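PDB 5EK8: lipoxygenase from Cyanothece sp., which probably catalyses the iron-dependent insertion of molecular oxygen into polyunsaturated fatty acids, as a non-heme iron 9R-lipoxygenase. Local coordinates for residues 488-491 with 492-496; 635-639 with 640-644. All coordinates share one frame; numbering follows the deposited sequence.

Interaction 1. Residues 488-491 with 492-496; sequences FSED and LVEHS
Leu492 lays its CD1 methyl over one face of the Phe488 ring, a CH-pi contact 3.8 Å from the ring centroid and one turn on in helix 482-495. With chi1 at 176°, Phe488 swings its ring to the carbonyl side of the residue, where the methyl one turn on meets it. This is the tight side of the helix: Phe488 and Leu492 both pack on Ala373 of helix 337-377.

The other side is looser and only partly buried. There Glu490 and Glu494 extend side by side, their OE2 atoms 4.5 Å apart, and both form salt bridges to Lys66, which probably offsets their repulsion.

At the C-terminal end the Asp491 carbonyl O takes two bonds from one residue, His495 N at 3.0 Å and His495 ND1 at 2.9 Å. The ND1 bond lies on a lone pair in the carbonyl plane, and the imidazole stands 78° from the Asp491 carboxylate, which is itself held by Arg376. A leucine at His495 would probably leave the Asp491 carbonyl with its backbone donor alone and take away the ring that stacks on Tyr165. With ND1 donating its proton here, the last turn is closed by a side chain as well as by the backbone.

Interaction 2. Residues 635-639 with 640-644; sequences DDVPE and ELRTA
Thr643 N bonds to Glu639 O at 2.9 Å, the firmest polar link in the first turn of helix 639-647, where Pro638 holds the N-cap position. One residue earlier the backbone is less secure: Pro638 O receives only weak bonds from Leu641 N and Arg642 N.

Glu639 and Arg642 add an i to i+3 salt bridge. The two side chains run alongside each other, pointing the same way, and a single guanidinium nitrogen does the work: Arg642 NH1 lies 3.3 Å from Glu639 OE1 and 3.5 Å from Glu639 OE2. Both bonds are weak, and the carboxylate is turned 73° from the guanidinium plane, so this is not the flat two-pronged pairing of a coplanar bridge. Glu639 gets there by bending at chi2 (-66°), which brings its carboxylate alongside CB and CD of Arg642. The other guanidinium nitrogens are already engaged, Arg642 NE with the Leu629 carbonyl and Arg642 NH2 with that of Val630, which ties the new helix to the loop preceding it. Glu640 also bends at chi2, so that OE1 stays 3.8 Å from Pro638 CB while OE2 forms a salt bridge with Lys473.

Farther out the contact turns apolar. Leu641 packs against Leu463 and Tyr466 of helix 451-473, and Pro638 also rests on Tyr466, so the buried side of this turn is seated on that helix. Val637, the last residue before the cap, joins loop to helix: its CG1 methyl sits 4.0 Å from Leu641 CD2 and, crossing the arginine chain at about a right angle, 3.6 Å from Arg642 CG.

Both contacts are local ones at helix ends, but at opposite ends: interaction 1 closes helix 482-495, while interaction 2 opens helix 639-647. Interaction 1 is the more buried, set against helix 337-377, which also supplies the iron ligands His359 and His364; interaction 2 is partly buried and rests on helix 451-473. They share no helix, and their nearest atoms are about 15 Å apart. The chemistry follows the place. Residues 488-496 combine an aromatic-aliphatic contact with a histidine bonded to the backbone, and their acidic groups look to outside bases, whereas 635-644 has one weak acid-base pair of its own, Glu639 with Arg642, beside an outside one, Glu640 with Lys473.

Interaction 1. Residues 488-491 with 492-496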
loop_
_atom_site.group_PDB
_atom_site.type_symbol
_atom_site.label_atom_id
_atom_site.label_comp_id
_atom_site.label_asym_id
_atom_site.label_seq_id
_atom_site.Cartn_x
_atom_site.Cartn_y
_atom_site.Cartn_z
ATOM N N PHE A 488 6.866 17.641 7.940
ATOM C CA PHE A 488 6.050 16.495 7.549
ATOM C C PHE A 488 4.806 16.953 6.779
ATOM O O PHE A 488 4.555 16.529 5.637
ATOM C CB PHE A 488 5.674 15.707 8.813
ATOM C CG PHE A 488 4.749 14.544 8.582
ATOM C CD1 PHE A 488 5.144 13.455 7.824
ATOM C CD2 PHE A 488 3.497 14.520 9.172
ATOM C CE1 PHE A 488 4.293 12.370 7.636
ATOM C CE2 PHE A 488 2.641 13.440 8.987
ATOM C CZ PHE A 488 3.041 12.363 8.219
ATOM N N SER A 489 4.048 17.842 7.412
ATOM C CA SER A 489 2.851 18.423 6.822
ATOM C C SER A 489 3.146 19.078 5.469
ATOM O O SER A 489 2.455 18.831 4.475
ATOM C CB SER A 489 2.244 19.444 7.790
ATOM O OG SER A 489 1.196 20.180 7.186
ATOM N N GLU A 490 4.186 19.906 5.443
ATOM C CA GLU A 490 4.565 20.645 4.247
ATOM C C GLU A 490 4.928 19.711 3.102
ATOM O O GLU A 490 4.502 19.926 1.977
ATOM C CB GLU A 490 5.729 21.591 4.548
ATOM C CG GLU A 490 5.346 22.772 5.425
ATOM C CD GLU A 490 6.532 23.640 5.784
ATOM O OE1 GLU A 490 6.378 24.526 6.653
ATOM O OE2 GLU A 490 7.618 23.438 5.200
ATOM N N ASP A 491 5.705 18.670 3.389
ATOM C CA ASP A 491 6.056 17.690 2.366
ATOM C C ASP A 491 4.810 16.996 1.816
ATOM O O ASP A 491 4.660 16.835 0.592
ATOM C CB ASP A 491 7.041 16.663 2.925
ATOM C CG ASP A 491 8.486 16.988 2.576
ATOM O OD1 ASP A 491 9.387 16.229 2.994
ATOM O OD2 ASP A 491 8.721 17.995 1.873
ATOM N N LEU A 492 3.911 16.607 2.723
ATOM C CA LEU A 492 2.627 16.020 2.325
ATOM C C LEU A 492 1.838 16.907 1.358
ATOM O O LEU A 492 1.488 16.475 0.259
ATOM C CB LEU A 492 1.765 15.720 3.552
ATOM C CG LEU A 492 2.220 14.538 4.404
ATOM C CD1 LEU A 492 1.480 14.527 5.736
ATOM C CD2 LEU A 492 2.028 13.212 3.649
ATOM N N VAL A 493 1.556 18.140 1.777
ATOM C CA VAL A 493 0.774 19.067 0.961
ATOM C C VAL A 493 1.466 19.374 -0.367
ATOM O O VAL A 493 0.855 19.289 -1.433
ATOM C CB VAL A 493 0.509 20.401 1.708
ATOM C CG1 VAL A 493 -0.075 21.451 0.759
ATOM C CG2 VAL A 493 -0.412 20.176 2.896
ATOM N N GLU A 494 2.745 19.718 -0.294
ATOM C CA GLU A 494 3.498 20.134 -1.468
ATOM C C GLU A 494 3.658 19.022 -2.490
ATOM O O GLU A 494 3.808 19.298 -3.678
ATOM C CB GLU A 494 4.879 20.652 -1.060
ATOM C CG GLU A 494 4.835 21.948 -0.260
ATOM C CD GLU A 494 6.212 22.444 0.129
ATOM O OE1 GLU A 494 7.209 21.850 -0.339
ATOM O OE2 GLU A 494 6.289 23.417 0.914
ATOM N N HIS A 495 3.631 17.769 -2.045
ATOM C CA HIS A 495 3.900 16.682 -2.979
ATOM C C HIS A 495 2.677 15.853 -3.324
ATOM O O HIS A 495 2.758 14.929 -4.128
ATOM C CB HIS A 495 4.999 15.781 -2.424
ATOM C CG HIS A 495 6.346 16.423 -2.424
ATOM N ND1 HIS A 495 6.871 17.058 -1.316
ATOM C CD2 HIS A 495 7.272 16.549 -3.404
ATOM C CE1 HIS A 495 8.062 17.539 -1.614
ATOM N NE2 HIS A 495 8.332 17.244 -2.873
ATOM N N SER A 496 1.538 16.195 -2.735
ATOM C CA SER A 496 0.309 15.479 -3.028
ATOM C C SER A 496 -0.161 15.836 -4.429
ATOM O O SER A 496 0.432 16.689 -5.081
ATOM C CB SER A 496 -0.762 15.804 -1.993
ATOM O OG SER A 496 -1.116 17.172 -2.016
#

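Interaction 2. Residues 635-639 with 640-644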
loop_
_atom_site.group_PDB
_atom_site.type_symbol
_atom_site.label_atom_id
_atom_site.label_comp_id
_atom_site.label_asym_id
_atom_site.label_seq_id
_atom_site.Cartn_x
_atom_site.Cartn_y
_atom_site.Cartn_z
ATOM N N ASP A 635 9.142 -6.379 16.434
ATOM C CA ASP A 635 9.299 -5.733 17.740
ATOM C C ASP A 635 9.400 -4.209 17.631
ATOM O O ASP A 635 10.286 -3.588 18.220
ATOM C CB ASP A 635 10.531 -6.284 18.474
ATOM C CG ASP A 635 10.445 -7.784 18.729
ATOM O OD1 ASP A 635 9.578 -8.212 19.528
ATOM O OD2 ASP A 635 11.252 -8.534 18.131
ATOM N N ASP A 636 8.479 -3.615 16.885
ATOM C CA ASP A 636 8.499 -2.178 16.664
ATOM C C ASP A 636 7.110 -1.576 16.830
ATOM O O ASP A 636 6.947 -0.357 16.782
ATOM C CB ASP A 636 9.041 -1.866 15.275
ATOM C CG ASP A 636 8.170 -2.432 14.178
ATOM O OD1 ASP A 636 8.321 -1.994 13.023
ATOM O OD2 ASP A 636 7.335 -3.315 14.469
ATOM N N VAL A 637 6.114 -2.440 17.005
ATOM C CA VAL A 637 4.750 -1.997 17.260
ATOM C C VAL A 637 4.611 -1.583 18.720
ATOM O O VAL A 637 4.740 -2.423 19.616
ATOM C CB VAL A 637 3.720 -3.098 16.939
ATOM C CG1 VAL A 637 2.317 -2.626 17.268
ATOM C CG2 VAL A 637 3.814 -3.513 15.484
ATOM N N PRO A 638 4.367 -0.282 18.961
ATOM C CA PRO A 638 4.207 0.273 20.309
ATOM C C PRO A 638 3.214 -0.534 21.138
ATOM O O PRO A 638 2.119 -0.839 20.666
ATOM C CB PRO A 638 3.693 1.687 20.043
ATOM C CG PRO A 638 4.256 2.031 18.706
ATOM C CD PRO A 638 4.232 0.753 17.922
ATOM N N GLU A 639 3.608 -0.879 22.359
ATOM C CA GLU A 639 2.867 -1.837 23.169
ATOM C C GLU A 639 1.458 -1.378 23.524
ATOM O O GLU A 639 0.583 -2.207 23.769
ATOM C CB GLU A 639 3.646 -2.154 24.444
ATOM C CG GLU A 639 4.751 -3.174 24.234
ATOM C CD GLU A 639 4.215 -4.549 23.855
ATOM O OE1 GLU A 639 3.074 -4.877 24.252
ATOM O OE2 GLU A 639 4.933 -5.296 23.157
ATOM N N GLU A 640 1.239 -0.066 23.545
ATOM C CA GLU A 640 -0.085 0.485 23.833
ATOM C C GLU A 640 -1.123 0.020 22.811
ATOM O O GLU A 640 -2.253 -0.328 23.167
ATOM C CB GLU A 640 -0.039 2.017 23.867
ATOM C CG GLU A 640 0.743 2.609 25.036
ATOM C CD GLU A 640 2.241 2.595 24.808
ATOM O OE1 GLU A 640 2.674 2.177 23.715
ATOM O OE2 GLU A 640 2.986 3.003 25.721
ATOM N N LEU A 641 -0.729 0.018 21.541
ATOM C CA LEU A 641 -1.605 -0.401 20.455
ATOM C C LEU A 641 -1.891 -1.890 20.554
ATOM O O LEU A 641 -3.030 -2.339 20.372
ATOM C CB LEU A 641 -0.969 -0.074 19.103
ATOM C CG LEU A 641 -1.738 -0.499 17.850
ATOM C CD1 LEU A 641 -3.078 0.223 17.754
ATOM C CD2 LEU A 641 -0.892 -0.254 16.607
ATOM N N ARG A 642 -0.841 -2.649 20.849
ATOM C CA ARG A 642 -0.957 -4.085 21.024
ATOM C C ARG A 642 -1.957 -4.412 22.123
ATOM O O ARG A 642 -2.881 -5.189 21.911
ATOM C CB ARG A 642 0.403 -4.705 21.353
ATOM C CG ARG A 642 1.476 -4.435 20.310
ATOM C CD ARG A 642 2.558 -5.500 20.345
ATOM N NE ARG A 642 1.985 -6.830 20.168
ATOM C CZ ARG A 642 1.892 -7.744 21.131
ATOM N NH1 ARG A 642 2.347 -7.479 22.348
ATOM N NH2 ARG A 642 1.346 -8.923 20.874
ATOM N N THR A 643 -1.782 -3.810 23.293
ATOM C CA THR A 643 -2.636 -4.140 24.425
ATOM C C THR A 643 -4.056 -3.623 24.194
ATOM O O THR A 643 -5.025 -4.222 24.664
ATOM C CB THR A 643 -2.067 -3.586 25.753
ATOM O OG1 THR A 643 -2.934 -3.944 26.833
ATOM C CG2 THR A 643 -1.936 -2.082 25.703
ATOM N N ALA A 644 -4.180 -2.527 23.452
ATOM C CA ALA A 644 -5.496 -1.994 23.119
ATOM C C ALA A 644 -6.250 -2.967 22.217
ATOM O O ALA A 644 -7.456 -3.171 22.372
ATOM C CB ALA A 644 -5.369 -0.633 22.449
#